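Local coordinates for protein broad specificity aminotransferase (Leishmania mexicana, PDB 4WB0) that probably transfers amino groups between amino acids and 2-oxo acids with pyridoxal 5'-phosphate as cofactor, accepting a broad range of substrates as a homodimer, at residues Ala36-Ala47 / Asn378-Asn388. Sequence-based numbering, arbitrary orientation.
Sequences AKGPKANLVIGA and NIFITLSGRAN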
loop_
_atom_site.group_PDB
_atom_site.type_symbol
_atom_site.label_atom_id
_atom_site.label_comp_id
_atom_site.label_asym_id
_atom_site.label_seq_id
_atom_site.Cartn_x
_atom_site.Cartn_y
_atom_site.Cartn_z
ATOM N N ALA A 36 -24.966 15.835 -5.236
ATOM C CA ALA A 36 -26.326 16.259 -4.937
ATOM C C ALA A 36 -26.441 17.763 -5.022
ATOM O O ALA A 36 -25.460 18.503 -4.840
ATOM C CB ALA A 36 -26.757 15.772 -3.559
ATOM N N LYS A 37 -27.683 18.176 -5.236
ATOM C CA LYS A 37 -28.034 19.475 -5.769
ATOM C C LYS A 37 -28.008 20.556 -4.688
ATOM O O LYS A 37 -26.937 20.837 -4.158
ATOM C CB LYS A 37 -29.406 19.362 -6.440
ATOM C CG LYS A 37 -29.521 18.133 -7.345
ATOM C CD LYS A 37 -30.342 17.021 -6.689
ATOM C CE LYS A 37 -30.288 15.719 -7.487
ATOM N NZ LYS A 37 -31.500 14.857 -7.292
ATOM N N GLY A 38 -29.170 21.127 -4.354
ATOM C CA GLY A 38 -29.260 22.332 -3.535
ATOM C C GLY A 38 -28.644 22.234 -2.138
ATOM O O GLY A 38 -27.540 21.704 -1.980
ATOM N N PRO A 39 -29.338 22.760 -1.105
ATOM C CA PRO A 39 -28.793 22.630 0.264
ATOM C C PRO A 39 -28.731 21.158 0.692
ATOM O O PRO A 39 -29.679 20.420 0.467
ATOM C CB PRO A 39 -29.796 23.414 1.133
ATOM C CG PRO A 39 -30.639 24.207 0.158
ATOM C CD PRO A 39 -30.654 23.422 -1.115
ATOM N N LYS A 40 -27.641 20.730 1.290
ATOM C CA LYS A 40 -27.506 19.320 1.603
ATOM C C LYS A 40 -26.572 19.089 2.754
ATOM O O LYS A 40 -25.809 19.969 3.129
ATOM C CB LYS A 40 -27.000 18.560 0.374
ATOM C CG LYS A 40 -25.596 18.994 -0.104
ATOM C CD LYS A 40 -25.143 18.106 -1.274
ATOM C CE LYS A 40 -24.100 18.730 -2.167
ATOM N NZ LYS A 40 -22.773 18.763 -1.565
ATOM N N ALA A 41 -26.594 17.862 3.265
ATOM C CA ALA A 41 -25.697 17.432 4.302
ATOM C C ALA A 41 -25.049 16.116 3.815
ATOM O O ALA A 41 -25.729 15.077 3.660
ATOM C CB ALA A 41 -26.445 17.247 5.611
ATOM N N ASN A 42 -23.770 16.189 3.498
ATOM C CA ASN A 42 -23.022 15.009 3.080
ATOM C C ASN A 42 -22.395 14.399 4.308
ATOM O O ASN A 42 -21.300 14.776 4.735
ATOM C CB ASN A 42 -21.967 15.362 2.018
ATOM C CG ASN A 42 -21.187 14.138 1.518
ATOM O OD1 ASN A 42 -21.298 13.011 2.073
ATOM N ND2 ASN A 42 -20.366 14.365 0.470
ATOM N N LEU A 43 -23.100 13.424 4.886
ATOM C CA LEU A 43 -22.708 12.878 6.176
ATOM C C LEU A 43 -22.292 11.406 6.030
ATOM O O LEU A 43 -22.467 10.605 6.962
ATOM C CB LEU A 43 -23.886 13.047 7.172
ATOM C CG LEU A 43 -24.532 14.482 7.231
ATOM C CD1 LEU A 43 -25.695 14.558 8.191
ATOM C CD2 LEU A 43 -23.498 15.439 7.649
ATOM N N VAL A 44 -21.797 11.034 4.847
ATOM C CA VAL A 44 -21.565 9.600 4.560
ATOM C C VAL A 44 -20.270 9.091 5.162
ATOM O O VAL A 44 -20.308 8.294 6.084
ATOM C CB VAL A 44 -21.584 9.302 3.072
ATOM C CG1 VAL A 44 -21.414 7.770 2.797
ATOM C CG2 VAL A 44 -22.915 9.728 2.509
ATOM N N ILE A 45 -19.141 9.591 4.667
ATOM C CA ILE A 45 -17.809 9.186 5.115
ATOM C C ILE A 45 -17.399 9.900 6.385
ATOM O O ILE A 45 -17.699 11.072 6.576
ATOM C CB ILE A 45 -16.760 9.476 4.009
ATOM C CG1 ILE A 45 -17.081 8.630 2.772
ATOM C CG2 ILE A 45 -15.334 9.226 4.502
ATOM C CD1 ILE A 45 -16.190 8.925 1.583
ATOM N N GLY A 46 -16.670 9.192 7.217
ATOM C CA GLY A 46 -16.136 9.736 8.447
ATOM C C GLY A 46 -14.920 10.611 8.167
ATOM O O GLY A 46 -13.766 10.219 8.443
ATOM N N ALA A 47 -15.153 11.787 7.616
ATOM C CA ALA A 47 -14.059 12.753 7.428
ATOM C C ALA A 47 -14.456 14.046 8.098
ATOM O O ALA A 47 -15.580 14.497 7.908
ATOM C CB ALA A 47 -13.750 12.961 5.967
ATOM N N ASN A 378 -31.900 15.030 0.655
ATOM C CA ASN A 378 -30.530 15.571 0.605
ATOM C C ASN A 378 -29.860 15.561 1.948
ATOM O O ASN A 378 -28.904 16.321 2.219
ATOM C CB ASN A 378 -30.524 16.999 0.028
ATOM C CG ASN A 378 -30.424 17.031 -1.482
ATOM O OD1 ASN A 378 -30.562 16.017 -2.159
ATOM N ND2 ASN A 378 -30.179 18.222 -2.016
ATOM N N ILE A 379 -30.328 14.663 2.803
ATOM C CA ILE A 379 -29.625 14.389 4.044
ATOM C C ILE A 379 -28.981 13.008 3.881
ATOM O O ILE A 379 -29.650 11.987 4.013
ATOM C CB ILE A 379 -30.575 14.445 5.273
ATOM C CG1 ILE A 379 -31.216 15.828 5.387
ATOM C CG2 ILE A 379 -29.836 14.127 6.525
ATOM C CD1 ILE A 379 -30.200 16.998 5.527
ATOM N N PHE A 380 -27.687 12.986 3.577
ATOM C CA PHE A 380 -27.056 11.743 3.163
ATOM C C PHE A 380 -26.433 11.026 4.330
ATOM O O PHE A 380 -25.281 11.215 4.684
ATOM C CB PHE A 380 -26.063 12.019 2.027
ATOM C CG PHE A 380 -26.754 12.568 0.808
ATOM C CD1 PHE A 380 -27.419 11.718 -0.062
ATOM C CD2 PHE A 380 -26.810 13.931 0.585
ATOM C CE1 PHE A 380 -28.074 12.197 -1.161
ATOM C CE2 PHE A 380 -27.469 14.435 -0.519
ATOM C CZ PHE A 380 -28.109 13.564 -1.397
ATOM N N ILE A 381 -27.272 10.203 4.946
ATOM C CA ILE A 381 -26.838 9.283 5.994
ATOM C C ILE A 381 -26.919 7.888 5.427
ATOM O O ILE A 381 -27.551 7.690 4.413
ATOM C CB ILE A 381 -27.707 9.400 7.245
ATOM C CG1 ILE A 381 -29.146 8.977 6.943
ATOM C CG2 ILE A 381 -27.675 10.848 7.741
ATOM C CD1 ILE A 381 -30.054 8.976 8.156
ATOM N N THR A 382 -26.289 6.929 6.075
ATOM C CA THR A 382 -26.217 5.595 5.493
ATOM C C THR A 382 -27.519 4.906 5.717
ATOM O O THR A 382 -28.329 5.345 6.533
ATOM C CB THR A 382 -25.098 4.724 6.099
ATOM O OG1 THR A 382 -25.429 4.369 7.458
ATOM C CG2 THR A 382 -23.783 5.424 6.048
ATOM N N LEU A 383 -27.737 3.824 4.987
ATOM C CA LEU A 383 -28.986 3.093 5.139
ATOM C C LEU A 383 -29.158 2.431 6.508
ATOM O O LEU A 383 -30.282 2.111 6.898
ATOM C CB LEU A 383 -29.110 2.035 4.036
ATOM C CG LEU A 383 -29.525 2.614 2.689
ATOM C CD1 LEU A 383 -29.414 1.550 1.608
ATOM C CD2 LEU A 383 -30.948 3.171 2.747
ATOM N N SER A 384 -28.051 2.247 7.211
ATOM C CA SER A 384 -28.041 1.711 8.572
ATOM C C SER A 384 -28.278 2.787 9.643
ATOM O O SER A 384 -28.270 2.494 10.844
ATOM C CB SER A 384 -26.697 1.020 8.841
ATOM O OG SER A 384 -25.614 1.938 8.724
ATOM N N GLY A 385 -28.467 4.032 9.198
ATOM C CA GLY A 385 -28.712 5.164 10.091
ATOM C C GLY A 385 -27.450 5.822 10.646
ATOM O O GLY A 385 -27.520 6.526 11.676
ATOM N N ARG A 386 -26.290 5.610 10.007
ATOM C CA ARG A 386 -25.050 6.189 10.539
ATOM C C ARG A 386 -24.875 7.561 9.926
ATOM O O ARG A 386 -25.000 7.696 8.707
ATOM C CB ARG A 386 -23.808 5.333 10.238
ATOM C CG ARG A 386 -22.580 5.802 10.955
ATOM C CD ARG A 386 -21.335 5.090 10.460
ATOM N NE ARG A 386 -20.845 5.623 9.191
ATOM C CZ ARG A 386 -19.591 5.445 8.779
ATOM N NH1 ARG A 386 -18.744 4.708 9.515
ATOM N NH2 ARG A 386 -19.178 5.969 7.644
ATOM N N ALA A 387 -24.585 8.563 10.750
ATOM C CA ALA A 387 -24.440 9.929 10.262
ATOM C C ALA A 387 -23.091 10.506 10.734
ATOM O O ALA A 387 -22.788 10.469 11.936
ATOM C CB ALA A 387 -25.587 10.784 10.744
ATOM N N ASN A 388 -22.283 11.024 9.800
ATOM C CA ASN A 388 -21.052 11.711 10.202
ATOM C C ASN A 388 -21.377 13.093 10.778
ATOM O O ASN A 388 -21.566 14.072 10.033
ATOM C CB ASN A 388 -20.064 11.835 9.036
ATOM C CG ASN A 388 -18.866 12.672 9.408
ATOM O OD1 ASN A 388 -18.431 12.672 10.565
ATOM N ND2 ASN A 388 -18.323 13.386 8.436
HETATM O O HOH W 1 -22.251 7.875 8.072
HETATM O O HOH W 2 -16.157 6.220 6.899
#
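Phe380 and Ala36 meet closely, the alanine CB reaching the outer end of the ring 3.4 Å from CZ. The ring also turns an edge to Lys40 CB, while Val44 CG2 lies 3.9 Å from Phe380 CB. On the other side of the short parallel pairing of 41-42 with 379-380, Ala41 CB touches Ile379 CD1, and helix 394-410 covers both residues. Backbone bonds from Ala41 N to Asn378 O, Phe380 N to Ala41 O and Leu43 N to Phe380 O join the strands. Asn378, the positive-phi residue of the Schellman motif ending helix 368-376, adds a weak bond from ND2 to Pro39 O.

Beyond the pair, Leu43 O accepts a hydrogen bond from Asn388 N at 2.9 Å, and Leu43 CD2 lies 3.4 Å from Asn388 O. CG of Asn388 stands anti to its own N (chi1 174°), which carries ND2 to Ala47 O (3.0 Å), approached from above the carbonyl plane. Arg386 bends at chi3 (79°) and sends NH2 to Val44 O (3.0 Å), in that carbonyl's plane. Water 1 links Arg386 NE to the same oxygen, and water 2 joins NH2 to Gly46 N; NH1 is hydrogen-bonded to Asn195 OD1 and Phe361 gives a cation-pi contact, together fixing the guanidinium. Arg386 is set like the arginine binding the substrate's alpha-carboxylate in class I aminotransferases, probably its role here, where N-terminal and C-terminal segments meet in the small domain.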